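Local coordinates for flavin-dependent thymidylate synthase (PDB 6J61), which catalyses the reductive methylation of dUMP to dTMP, using methylenetetrahydrofolate as methyl donor and FAD with NADPH for the reduction, at the interface of chains A and B. Sequence-based numbering; all coordinates share one arbitrary frame. Chains: chain A/B, Flavin-dependent thymidylate synthase.

The interface of chains A and B. Residues chain A 146, 151, 155, 159; chain B 108, 132.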
ATOM      1  N   LEU A 146       5.786  39.725  -3.742  1.00 57.01           N
ATOM      2  CA  LEU A 146       4.548  39.233  -3.146  1.00 56.83           C
ATOM      3  C   LEU A 146       4.669  39.074  -1.639  1.00 57.19           C
ATOM      4  O   LEU A 146       3.780  39.481  -0.893  1.00 57.09           O
ATOM      5  CB  LEU A 146       4.169  37.886  -3.750  1.00 55.19           C
ATOM      6  CG  LEU A 146       3.644  37.883  -5.179  1.00 53.33           C
ATOM      7  CD1 LEU A 146       3.688  36.466  -5.714  1.00 52.74           C
ATOM      8  CD2 LEU A 146       2.233  38.437  -5.208  1.00 52.52           C
ATOM      9  N   VAL A 151       1.505  38.946   1.303  1.00 62.85           N
ATOM     10  CA  VAL A 151       0.866  37.759   0.738  1.00 62.44           C
ATOM     11  C   VAL A 151       1.376  36.519   1.454  1.00 62.00           C
ATOM     12  O   VAL A 151       2.578  36.374   1.667  1.00 61.95           O
ATOM     13  CB  VAL A 151       1.175  37.608  -0.764  1.00 63.03           C
ATOM     14  CG1 VAL A 151       0.497  36.358  -1.306  1.00 64.42           C
ATOM     15  CG2 VAL A 151       0.709  38.843  -1.525  1.00 62.70           C
ATOM     16  N   MET A 155       0.657  30.835  -0.779  1.00 55.57           N
ATOM     17  CA  MET A 155       0.193  31.335  -2.064  1.00 52.30           C
ATOM     18  C   MET A 155       1.334  31.925  -2.862  1.00 50.26           C
ATOM     19  O   MET A 155       1.411  31.744  -4.078  1.00 49.13           O
ATOM     20  CB  MET A 155      -0.880  32.411  -1.881  1.00 53.18           C
ATOM     21  CG  MET A 155      -2.291  31.898  -1.691  1.00 53.65           C
ATOM     22  SD  MET A 155      -3.483  33.231  -1.933  1.00 56.21           S
ATOM     23  CE  MET A 155      -3.610  33.217  -3.726  1.00 56.58           C
ATOM     24  N   VAL A 159       4.330  31.201  -7.990  1.00 48.03           N
ATOM     25  CA  VAL A 159       4.972  31.811  -9.150  1.00 46.76           C
ATOM     26  C   VAL A 159       6.368  31.247  -9.418  1.00 45.37           C
ATOM     27  O   VAL A 159       6.985  31.579 -10.426  1.00 43.79           O
ATOM     28  CB  VAL A 159       5.102  33.336  -8.983  1.00 47.12           C
ATOM     29  CG1 VAL A 159       3.764  33.991  -9.185  1.00 48.01           C
ATOM     30  CG2 VAL A 159       5.627  33.657  -7.599  1.00 48.49           C
TER
ATOM     31  N   PHE B 108      -5.702  37.656  -3.489  1.00 64.87           N
ATOM     32  CA  PHE B 108      -4.571  37.098  -2.750  1.00 66.12           C
ATOM     33  C   PHE B 108      -4.831  37.104  -1.244  1.00 65.49           C
ATOM     34  O   PHE B 108      -5.677  37.844  -0.762  1.00 65.90           O
ATOM     35  CB  PHE B 108      -3.301  37.898  -3.044  1.00 67.33           C
ATOM     36  CG  PHE B 108      -2.519  37.389  -4.217  1.00 68.94           C
ATOM     37  CD1 PHE B 108      -1.948  36.119  -4.188  1.00 69.23           C
ATOM     38  CD2 PHE B 108      -2.332  38.185  -5.346  1.00 68.62           C
ATOM     39  CE1 PHE B 108      -1.197  35.649  -5.266  1.00 69.75           C
ATOM     40  CE2 PHE B 108      -1.585  37.726  -6.428  1.00 68.23           C
ATOM     41  CZ  PHE B 108      -1.016  36.456  -6.389  1.00 69.38           C
ATOM     42  N   LEU B 132       1.746  38.835 -11.601  1.00 62.69           N
ATOM     43  CA  LEU B 132       1.592  37.399 -11.801  1.00 60.33           C
ATOM     44  C   LEU B 132       1.422  37.083 -13.286  1.00 59.15           C
ATOM     45  O   LEU B 132       1.845  36.034 -13.747  1.00 58.92           O
ATOM     46  CB  LEU B 132       0.372  36.886 -11.025  1.00 59.68           C
ATOM     47  CG  LEU B 132      -0.053  35.427 -11.259  1.00 57.87           C
ATOM     48  CD1 LEU B 132       0.932  34.491 -10.590  1.00 56.05           C
ATOM     49  CD2 LEU B 132      -1.440  35.195 -10.708  1.00 54.86           C
TER
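B:Phe108 inserts its phenyl ring among A:Leu146, A:Val151 and A:Met155, a worked example of how one aromatic group on a loop can join subunits of a homotetramer by packing against apolar side chains of its neighbour. The phenylalanine gives up 61 Å² to chain A, more than any other residue of the patch. A:Leu146, in the last turn of helix 132-148, sets a methyl over one ring face, toward the rim: its CD2 stands 3.9 Å above the plane and lies 4.0 Å from B:Phe108 CZ, the two side chains crossing at about a right angle. A:Val151 approaches from that same side of the plane, but outside the ring outline, its CG1 methyl 3.8 Å from B:Phe108 CD1. This branch points anti to the valine's own backbone N (chi1 180°), which turns it toward the phenylalanine. A:Met155 comes from the opposite side of the plane, beyond the CD1-CE1 edge, and its CE methyl reaches B:Phe108 CD1 at 3.4 Å. A bend at the thioether (chi3 83°) brings that methyl back toward the ring.

Farther out, a smaller aliphatic pair extends the seam. A:Val159, closing the 3-10 helix 157-159, meets B:Leu132, the first residue of helix 132-148, through the methyls A:Val159 CG1 and B:Leu132 CD1, though their modelled separation is doubtfully short. The two-fold symmetry repeats every contact with the chains exchanged, so helix 132-148 of each chain contributes its Leu146 to one patch and its Leu132 to the twin. The centre of the patch lies about 30 Å from the predicted active-site residue A:Arg184, consistent with a role in assembly. Toward the rim the polar groups of these six residues are all main-chain amides and carbonyls; none comes within bonding reach of another across the seam, although neighbouring residues may bond there. Beside the main chain of B:Phe108, the sulfur A:Met155 SD sits 4.1 Å from B:Phe108 CA.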